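Local coordinates for N-terminal acetyltransferase-like protein (Chaetomium thermophilum, PDB 5NNP) that probably serves as the helical, TPR-containing auxiliary subunit of an N-terminal acetyltransferase A complex, which transfers acetyl groups to protein N-termini, at residues R454-E459 / G494-R499; W488-D493 / H511-I516; T503-K508 / D642-K647. All coordinates share one frame; numbering follows the deposited sequence.

Contact 1: residues R454-E459 / G494-R499; sequences RNNENE and GEAWQR
Arg454 meets Arg499 through its backbone, CA lying 3.9 Å from NH2 of Arg499, where helix 442-454 ends in a Schellman motif and the chain turns into helix 458-465 of the TPR-like helical array. The guanidinium of Arg454 has its own partner, Glu492, in a salt bridge. Asn456 is the C-prime residue of the motif, with positive phi, and its side chain grips the neighbouring helix. Its chi1 of -70° sets CG beside the backbone N. OD1 accepts a hydrogen bond of 2.7 Å from Arg499 NE, the donor lying in the carbonyl plane on a lone pair. Amide and guanidinium are nearly coplanar, 12° apart. Arg499 NH2 adds a weak bond to the same oxygen, at 3.2 Å, and also reaches the Leu453 carbonyl, so one arginine holds two acceptors at the helix end. Beyond the N-cap residue Glu457, the amide of Asn458 rests on both the Ala496 methyl, with ND2 3.3 Å from CB, and the indole of Trp497. ND2 sits over the five-membered ring, 3.2 Å from both CD1 and NE1 of Trp497, but donates to Asp493, while OD1 accepts from Arg500. Glu459 salt-bridges Arg500 through OE1, and its OE2 lies 4.0 Å from Trp497 CH2.

Contact 2: residues W488-D493 / H511-I516; sequences WFLTED and HTVFSI
In the antiparallel helical hairpin built from helices 487-499 and 503-523, the unit from which TPR-like folds are assembled, Leu490 reaches across to Thr512, Val513 and Ile516. The axes of the two short segments come within 9.7 Å of each other, and their directions differ by 155°. No hydrogen bond joins the pair, which is held by side-chain packing, mostly of aliphatic carbons. Leu490 is extended, with CD1 anti to CA (chi2 176°), which carries that methyl over to the far helix. There CD1 lies 3.4 Å from Thr512 CG2, the two side chains crossing at about a right angle, and meets Ile516 CD1 tip to tip at 3.6 Å. Nearer the backbone, Leu490 CB packs on Val513 CG2 at 3.9 Å. Both threonines turn their hydroxyls onto their own helices: Thr491 OG1 bonds to the carbonyl of Ile487 and Thr512 OG1 to that of Lys508, which satisfies both hydroxyls beside the apolar seam. Thr482 of helix 476-483 touches both Leu490 and Thr512, while helix 554-572 covers Thr491 and Val513 through Arg558, Asp562 and Ala559. Val513 CG2 completes the seam, 4.0 Å from the OG1 atom of Thr491.

Contact 3: residues T503-K508 / D642-K647; sequences TALALK and DPNGEK
The carboxylate of Glu646 presents one of its faces to the methyl of Ala504, with OE2 3.5 Å from CB. A second flat group, the peptide carbonyl of Asn644, brings its oxygen to 3.2 Å from the same CB, so both oxygens close on the one methyl. The third, the carboxylate of Asp642, faces its own segment: Lys647 N approaches OD1 from above the carboxylate plane at 2.7 Å, and the N-H points almost straight at the oxygen (177°). That bond ties the turn residue to the first turn of the helix that follows.

Lys508 carries the polar link from helix 503-523 to the 642-645 turn. Its chain leaves with CG anti to the backbone N and is bent at chi2 (59°), after which it runs alongside the turn. CE passes 3.5 Å from Pro643 O, and NZ donates to Asp642 O at 2.8 Å, tilted 33° from the carbonyl plane. Asp642 O also receives a weak bond from Gly645 N, and Asp640 offers the ammonium a long, weak ion pair. An alanine in place of Lys508 would probably leave the Asp642 carbonyl without its charged donor and open a gap beside Pro643 O.

Leu505 CD2 touches Asn644 CB at 4.0 Å. Gly645, with positive phi, has its CA 4.8 Å from Ala504 CA; a side chain here would point at the helix, and its absence permits the close approach. Trp497 covers Leu505 from helix 487-499, while Leu648 and Ala649 extend the packing onto Leu507 and Ala504. Asp642 to Gly645 form a type I beta turn whose last residue is the N-cap of helix 646-649, a turn-to-helix element docked on the opening turns of a hairpin's second helix.

Overall arrangement
The three contacts lie close together in the helical scaffold, their centres 12 to 14 Å apart. Contact 1 and contact 2 share helix 487-499 and are joined by polar pairs: Arg454 NH2 to Glu492 OE1, a salt bridge of 3.1 Å, and Asn458 ND2 to Asp493 OD1, a probable hydrogen bond of 2.9 Å. Contacts 2 and 3 are linked only through helix 503-523. Contact 3 meets contact 1 through apolar packing, with Trp497 CE2 3.5 Å from Leu505 CD1. A glycerol, probably from the crystallisation liquor, bonds to Arg454 NH1. A buried helix-helix contact (2) thus has a helix-end turn (1) and a turn-to-helix segment (3) packed against the same hairpin.

Contact 1: residues R454-E459 / G494-R499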
loop_
_atom_site.group_PDB
_atom_site.type_symbol
_atom_site.label_atom_id
_atom_site.label_comp_id
_atom_site.label_asym_id
_atom_site.label_seq_id
_atom_site.Cartn_x
_atom_site.Cartn_y
_atom_site.Cartn_z
ATOM N N ARG A 454 20.072 -14.891 4.066
ATOM C CA ARG A 454 20.670 -15.205 2.774
ATOM C C ARG A 454 21.762 -16.265 2.922
ATOM O O ARG A 454 22.032 -17.010 1.982
ATOM C CB ARG A 454 21.241 -13.947 2.115
ATOM C CG ARG A 454 20.189 -12.983 1.624
ATOM C CD ARG A 454 19.266 -13.658 0.632
ATOM N NE ARG A 454 18.192 -12.779 0.174
ATOM C CZ ARG A 454 18.295 -11.918 -0.834
ATOM N NH1 ARG A 454 19.435 -11.791 -1.490
ATOM N NH2 ARG A 454 17.253 -11.177 -1.185
ATOM N N ASN A 455 22.379 -16.330 4.101
ATOM C CA ASN A 455 23.356 -17.372 4.411
ATOM C C ASN A 455 22.716 -18.569 5.129
ATOM O O ASN A 455 23.397 -19.397 5.715
ATOM C CB ASN A 455 24.485 -16.798 5.258
ATOM C CG ASN A 455 25.677 -17.718 5.339
ATOM O OD1 ASN A 455 25.988 -18.430 4.396
ATOM N ND2 ASN A 455 26.360 -17.695 6.465
ATOM N N ASN A 456 21.394 -18.633 5.059
ATOM C CA ASN A 456 20.606 -19.687 5.662
ATOM C C ASN A 456 20.783 -19.837 7.158
ATOM O O ASN A 456 20.626 -20.938 7.672
ATOM C CB ASN A 456 20.899 -21.021 4.988
ATOM C CG ASN A 456 20.355 -21.088 3.583
ATOM O OD1 ASN A 456 19.618 -20.206 3.154
ATOM N ND2 ASN A 456 20.713 -22.143 2.855
ATOM N N GLU A 457 21.065 -18.741 7.866
ATOM C CA GLU A 457 21.148 -18.805 9.327
ATOM C C GLU A 457 19.900 -18.244 10.004
ATOM O O GLU A 457 19.950 -17.186 10.640
ATOM C CB GLU A 457 22.374 -18.053 9.833
ATOM C CG GLU A 457 23.702 -18.692 9.482
ATOM C CD GLU A 457 24.861 -17.792 9.842
ATOM O OE1 GLU A 457 25.401 -17.940 10.962
ATOM O OE2 GLU A 457 25.226 -16.924 9.014
ATOM N N ASN A 458 18.785 -18.957 9.880
ATOM C CA ASN A 458 17.495 -18.449 10.357
ATOM C C ASN A 458 17.491 -18.081 11.829
ATOM O O ASN A 458 17.088 -16.984 12.214
ATOM C CB ASN A 458 16.400 -19.484 10.095
ATOM C CG ASN A 458 16.285 -19.833 8.631
ATOM O OD1 ASN A 458 17.207 -20.402 8.038
ATOM N ND2 ASN A 458 15.168 -19.471 8.029
ATOM N N GLU A 459 17.940 -19.010 12.653
ATOM C CA GLU A 459 17.855 -18.841 14.090
ATOM C C GLU A 459 18.723 -17.661 14.549
ATOM O O GLU A 459 18.336 -16.907 15.452
ATOM C CB GLU A 459 18.235 -20.152 14.789
ATOM C CG GLU A 459 19.230 -20.978 14.020
ATOM C CD GLU A 459 18.593 -22.027 13.131
ATOM O OE1 GLU A 459 18.815 -21.969 11.907
ATOM O OE2 GLU A 459 17.904 -22.929 13.652
ATOM N N GLY A 494 11.036 -17.632 5.125
ATOM C CA GLY A 494 10.438 -18.776 4.467
ATOM C C GLY A 494 11.350 -19.356 3.405
ATOM O O GLY A 494 11.595 -20.563 3.379
ATOM N N GLU A 495 11.862 -18.492 2.534
ATOM C CA GLU A 495 12.735 -18.919 1.459
ATOM C C GLU A 495 13.981 -19.602 2.022
ATOM O O GLU A 495 14.444 -20.616 1.484
ATOM C CB GLU A 495 13.095 -17.725 0.569
ATOM C CG GLU A 495 11.879 -17.134 -0.136
ATOM C CD GLU A 495 12.194 -15.955 -1.038
ATOM O OE1 GLU A 495 13.329 -15.439 -1.013
ATOM O OE2 GLU A 495 11.295 -15.541 -1.790
ATOM N N ALA A 496 14.498 -19.071 3.124
ATOM C CA ALA A 496 15.631 -19.692 3.815
ATOM C C ALA A 496 15.313 -21.102 4.339
ATOM O O ALA A 496 16.082 -22.045 4.126
ATOM C CB ALA A 496 16.083 -18.809 4.951
ATOM N N TRP A 497 14.192 -21.231 5.047
ATOM C CA TRP A 497 13.741 -22.521 5.557
ATOM C C TRP A 497 13.507 -23.512 4.420
ATOM O O TRP A 497 13.786 -24.706 4.555
ATOM C CB TRP A 497 12.458 -22.368 6.385
ATOM C CG TRP A 497 12.708 -21.917 7.786
ATOM C CD1 TRP A 497 12.223 -20.790 8.384
ATOM C CD2 TRP A 497 13.524 -22.575 8.767
ATOM N NE1 TRP A 497 12.685 -20.708 9.680
ATOM C CE2 TRP A 497 13.481 -21.791 9.937
ATOM C CE3 TRP A 497 14.274 -23.753 8.772
ATOM C CZ2 TRP A 497 14.169 -22.149 11.100
ATOM C CZ3 TRP A 497 14.960 -24.106 9.930
ATOM C CH2 TRP A 497 14.905 -23.306 11.076
ATOM N N GLN A 498 12.982 -23.013 3.304
ATOM C CA GLN A 498 12.763 -23.859 2.142
ATOM C C GLN A 498 14.099 -24.364 1.630
ATOM O O GLN A 498 14.226 -25.535 1.306
ATOM C CB GLN A 498 12.015 -23.103 1.049
ATOM C CG GLN A 498 11.593 -23.940 -0.131
ATOM C CD GLN A 498 10.618 -23.194 -1.031
ATOM O OE1 GLN A 498 9.856 -22.331 -0.577
ATOM N NE2 GLN A 498 10.649 -23.511 -2.315
ATOM N N ARG A 499 15.097 -23.486 1.593
ATOM C CA ARG A 499 16.434 -23.852 1.136
ATOM C C ARG A 499 17.086 -24.902 2.025
ATOM O O ARG A 499 17.986 -25.624 1.589
ATOM C CB ARG A 499 17.344 -22.624 1.068
ATOM C CG ARG A 499 17.090 -21.716 -0.114
ATOM C CD ARG A 499 18.239 -20.746 -0.317
ATOM N NE ARG A 499 18.377 -19.786 0.779
ATOM C CZ ARG A 499 17.681 -18.656 0.878
ATOM N NH1 ARG A 499 16.786 -18.351 -0.050
ATOM N NH2 ARG A 499 17.876 -17.837 1.905
#

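Contact 2: residues W488-D493 / H511-I516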
loop_
_atom_site.group_PDB
_atom_site.type_symbol
_atom_site.label_atom_id
_atom_site.label_comp_id
_atom_site.label_asym_id
_atom_site.label_seq_id
_atom_site.Cartn_x
_atom_site.Cartn_y
_atom_site.Cartn_z
ATOM N N TRP A 488 8.686 -8.578 4.622
ATOM C CA TRP A 488 10.017 -8.835 4.084
ATOM C C TRP A 488 10.668 -9.953 4.895
ATOM O O TRP A 488 11.189 -10.925 4.325
ATOM C CB TRP A 488 10.895 -7.568 4.062
ATOM C CG TRP A 488 11.616 -7.221 5.349
ATOM C CD1 TRP A 488 11.244 -6.278 6.269
ATOM C CD2 TRP A 488 12.838 -7.803 5.849
ATOM N NE1 TRP A 488 12.146 -6.247 7.308
ATOM C CE2 TRP A 488 13.129 -7.168 7.076
ATOM C CE3 TRP A 488 13.698 -8.806 5.386
ATOM C CZ2 TRP A 488 14.252 -7.493 7.832
ATOM C CZ3 TRP A 488 14.817 -9.128 6.146
ATOM C CH2 TRP A 488 15.081 -8.474 7.353
ATOM N N PHE A 489 10.594 -9.858 6.217
ATOM C CA PHE A 489 11.277 -10.852 7.021
ATOM C C PHE A 489 10.596 -12.207 6.888
ATOM O O PHE A 489 11.265 -13.223 6.743
ATOM C CB PHE A 489 11.350 -10.460 8.495
ATOM C CG PHE A 489 12.005 -11.507 9.335
ATOM C CD1 PHE A 489 13.387 -11.617 9.369
ATOM C CD2 PHE A 489 11.253 -12.416 10.054
ATOM C CE1 PHE A 489 13.999 -12.579 10.118
ATOM C CE2 PHE A 489 11.876 -13.399 10.811
ATOM C CZ PHE A 489 13.251 -13.474 10.838
ATOM N N LEU A 490 9.265 -12.214 6.949
ATOM C CA LEU A 490 8.505 -13.457 6.830
ATOM C C LEU A 490 8.829 -14.165 5.513
ATOM O O LEU A 490 9.044 -15.378 5.495
ATOM C CB LEU A 490 7.004 -13.194 6.941
ATOM C CG LEU A 490 6.448 -12.776 8.311
ATOM C CD1 LEU A 490 4.958 -12.461 8.224
ATOM C CD2 LEU A 490 6.691 -13.831 9.357
ATOM N N THR A 491 8.894 -13.408 4.419
ATOM C CA THR A 491 9.193 -14.005 3.117
ATOM C C THR A 491 10.617 -14.560 3.081
ATOM O O THR A 491 10.831 -15.710 2.691
ATOM C CB THR A 491 9.016 -12.999 1.969
ATOM O OG1 THR A 491 7.728 -12.385 2.061
ATOM C CG2 THR A 491 9.123 -13.701 0.632
ATOM N N GLU A 492 11.583 -13.738 3.489
ATOM C CA GLU A 492 12.984 -14.151 3.546
ATOM C C GLU A 492 13.186 -15.371 4.441
ATOM O O GLU A 492 13.902 -16.306 4.094
ATOM C CB GLU A 492 13.848 -12.995 4.047
ATOM C CG GLU A 492 14.100 -11.922 3.006
ATOM C CD GLU A 492 14.960 -12.418 1.868
ATOM O OE1 GLU A 492 14.938 -11.802 0.794
ATOM O OE2 GLU A 492 15.681 -13.426 2.047
ATOM N N ASP A 493 12.551 -15.354 5.605
ATOM C CA ASP A 493 12.632 -16.470 6.535
ATOM C C ASP A 493 12.112 -17.753 5.893
ATOM O O ASP A 493 12.673 -18.827 6.094
ATOM C CB ASP A 493 11.847 -16.163 7.808
ATOM C CG ASP A 493 12.144 -17.141 8.931
ATOM O OD1 ASP A 493 13.324 -17.508 9.117
ATOM O OD2 ASP A 493 11.196 -17.536 9.639
ATOM N N HIS A 511 2.020 -18.874 4.155
ATOM C CA HIS A 511 0.639 -18.749 4.600
ATOM C C HIS A 511 0.425 -17.507 5.474
ATOM O O HIS A 511 -0.624 -16.867 5.403
ATOM C CB HIS A 511 0.197 -20.007 5.343
ATOM C CG HIS A 511 -0.280 -21.091 4.434
ATOM N ND1 HIS A 511 -1.611 -21.417 4.300
ATOM C CD2 HIS A 511 0.396 -21.908 3.592
ATOM C CE1 HIS A 511 -1.734 -22.397 3.424
ATOM N NE2 HIS A 511 -0.531 -22.711 2.978
ATOM N N THR A 512 1.415 -17.156 6.284
ATOM C CA THR A 512 1.282 -15.979 7.131
ATOM C C THR A 512 1.205 -14.681 6.317
ATOM O O THR A 512 0.407 -13.798 6.631
ATOM C CB THR A 512 2.434 -15.913 8.146
ATOM O OG1 THR A 512 2.292 -17.007 9.050
ATOM C CG2 THR A 512 2.415 -14.619 8.944
ATOM N N VAL A 513 2.025 -14.567 5.277
ATOM C CA VAL A 513 1.951 -13.428 4.367
ATOM C C VAL A 513 0.590 -13.368 3.643
ATOM O O VAL A 513 0.045 -12.303 3.390
ATOM C CB VAL A 513 3.085 -13.493 3.339
ATOM C CG1 VAL A 513 2.877 -12.498 2.218
ATOM C CG2 VAL A 513 4.419 -13.276 4.031
ATOM N N PHE A 514 0.049 -14.527 3.311
ATOM C CA PHE A 514 -1.262 -14.606 2.695
ATOM C C PHE A 514 -2.337 -14.029 3.647
ATOM O O PHE A 514 -3.206 -13.262 3.228
ATOM C CB PHE A 514 -1.554 -16.068 2.321
ATOM C CG PHE A 514 -2.840 -16.272 1.595
ATOM C CD1 PHE A 514 -4.031 -16.453 2.299
ATOM C CD2 PHE A 514 -2.868 -16.306 0.202
ATOM C CE1 PHE A 514 -5.233 -16.662 1.629
ATOM C CE2 PHE A 514 -4.075 -16.509 -0.485
ATOM C CZ PHE A 514 -5.257 -16.681 0.228
ATOM N N SER A 515 -2.246 -14.381 4.928
ATOM C CA SER A 515 -3.177 -13.906 5.945
ATOM C C SER A 515 -3.068 -12.414 6.227
ATOM O O SER A 515 -4.075 -11.750 6.518
ATOM C CB SER A 515 -2.965 -14.663 7.232
ATOM O OG SER A 515 -3.582 -15.929 7.140
ATOM N N ILE A 516 -1.845 -11.896 6.160
ATOM C CA ILE A 516 -1.636 -10.467 6.286
ATOM C C ILE A 516 -2.409 -9.749 5.192
ATOM O O ILE A 516 -2.988 -8.687 5.441
ATOM C CB ILE A 516 -0.141 -10.097 6.220
ATOM C CG1 ILE A 516 0.558 -10.556 7.498
ATOM C CG2 ILE A 516 0.046 -8.615 6.060
ATOM C CD1 ILE A 516 2.073 -10.483 7.413
#

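Contact 3: residues T503-K508 / D642-K647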
loop_
_atom_site.group_PDB
_atom_site.type_symbol
_atom_site.label_atom_id
_atom_site.label_comp_id
_atom_site.label_asym_id
_atom_site.label_seq_id
_atom_site.Cartn_x
_atom_site.Cartn_y
_atom_site.Cartn_z
ATOM N N THR A 503 10.076 -27.817 4.672
ATOM C CA THR A 503 8.821 -27.524 3.983
ATOM C C THR A 503 7.759 -26.977 4.932
ATOM O O THR A 503 6.980 -26.110 4.559
ATOM C CB THR A 503 8.280 -28.787 3.276
ATOM O OG1 THR A 503 9.347 -29.406 2.552
ATOM C CG2 THR A 503 7.171 -28.449 2.300
ATOM N N ALA A 504 7.748 -27.474 6.164
ATOM C CA ALA A 504 6.735 -27.081 7.134
ATOM C C ALA A 504 6.803 -25.594 7.466
ATOM O O ALA A 504 5.801 -24.896 7.342
ATOM C CB ALA A 504 6.863 -27.911 8.401
ATOM N N LEU A 505 7.975 -25.104 7.881
ATOM C CA LEU A 505 8.091 -23.705 8.290
ATOM C C LEU A 505 8.073 -22.780 7.083
ATOM O O LEU A 505 7.648 -21.627 7.173
ATOM C CB LEU A 505 9.362 -23.465 9.096
ATOM C CG LEU A 505 9.503 -24.138 10.453
ATOM C CD1 LEU A 505 10.895 -23.838 10.959
ATOM C CD2 LEU A 505 8.437 -23.675 11.448
ATOM N N ALA A 506 8.545 -23.280 5.951
ATOM C CA ALA A 506 8.472 -22.502 4.728
ATOM C C ALA A 506 7.009 -22.201 4.391
ATOM O O ALA A 506 6.647 -21.048 4.169
ATOM C CB ALA A 506 9.153 -23.235 3.591
ATOM N N LEU A 507 6.166 -23.237 4.372
ATOM C CA LEU A 507 4.754 -23.045 4.039
ATOM C C LEU A 507 4.065 -22.149 5.075
ATOM O O LEU A 507 3.254 -21.276 4.726
ATOM C CB LEU A 507 4.027 -24.392 3.933
ATOM C CG LEU A 507 4.264 -25.277 2.703
ATOM C CD1 LEU A 507 3.593 -26.604 2.895
ATOM C CD2 LEU A 507 3.760 -24.629 1.433
ATOM N N LYS A 508 4.403 -22.368 6.344
ATOM C CA LYS A 508 3.803 -21.606 7.429
ATOM C C LYS A 508 4.028 -20.112 7.206
ATOM O O LYS A 508 3.103 -19.310 7.344
ATOM C CB LYS A 508 4.370 -22.046 8.776
ATOM C CG LYS A 508 3.747 -21.351 9.975
ATOM C CD LYS A 508 2.252 -21.594 10.024
ATOM C CE LYS A 508 1.645 -21.115 11.336
ATOM N NZ LYS A 508 0.228 -21.556 11.493
ATOM N N ASP A 642 -1.524 -25.820 14.581
ATOM C CA ASP A 642 -0.465 -25.999 13.581
ATOM C C ASP A 642 0.495 -24.804 13.506
ATOM O O ASP A 642 0.586 -24.135 12.474
ATOM C CB ASP A 642 -1.073 -26.253 12.198
ATOM C CG ASP A 642 -0.077 -26.857 11.221
ATOM O OD1 ASP A 642 0.771 -27.660 11.650
ATOM O OD2 ASP A 642 -0.141 -26.535 10.020
ATOM N N PRO A 643 1.215 -24.536 14.604
ATOM C CA PRO A 643 2.159 -23.413 14.694
ATOM C C PRO A 643 3.403 -23.585 13.827
ATOM O O PRO A 643 3.981 -22.602 13.394
ATOM C CB PRO A 643 2.550 -23.401 16.175
ATOM C CG PRO A 643 1.508 -24.235 16.875
ATOM C CD PRO A 643 1.091 -25.256 15.881
ATOM N N ASN A 644 3.824 -24.821 13.595
ATOM C CA ASN A 644 5.002 -25.062 12.777
ATOM C C ASN A 644 4.652 -25.526 11.382
ATOM O O ASN A 644 5.515 -26.013 10.649
ATOM C CB ASN A 644 5.892 -26.086 13.447
ATOM C CG ASN A 644 6.307 -25.656 14.817
ATOM O OD1 ASN A 644 6.285 -24.459 15.136
ATOM N ND2 ASN A 644 6.693 -26.620 15.648
ATOM N N GLY A 645 3.376 -25.389 11.032
ATOM C CA GLY A 645 2.885 -25.756 9.720
ATOM C C GLY A 645 3.097 -27.218 9.379
ATOM O O GLY A 645 3.126 -27.581 8.206
ATOM N N GLU A 646 3.251 -28.065 10.390
ATOM C CA GLU A 646 3.404 -29.493 10.124
ATOM C C GLU A 646 2.177 -30.076 9.394
ATOM O O GLU A 646 2.314 -30.946 8.538
ATOM C CB GLU A 646 3.676 -30.258 11.423
ATOM C CG GLU A 646 5.069 -29.999 12.031
ATOM C CD GLU A 646 6.231 -30.449 11.133
ATOM O OE1 GLU A 646 6.048 -31.387 10.322
ATOM O OE2 GLU A 646 7.334 -29.861 11.242
ATOM N N LYS A 647 0.984 -29.584 9.712
ATOM C CA LYS A 647 -0.210 -30.028 8.999
ATOM C C LYS A 647 -0.185 -29.553 7.544
ATOM O O LYS A 647 -0.633 -30.268 6.648
ATOM C CB LYS A 647 -1.472 -29.546 9.714
ATOM C CG LYS A 647 -1.542 -30.024 11.168
ATOM C CD LYS A 647 -2.870 -29.696 11.845
ATOM C CE LYS A 647 -2.872 -30.143 13.312
ATOM N NZ LYS A 647 -4.214 -29.975 13.963
#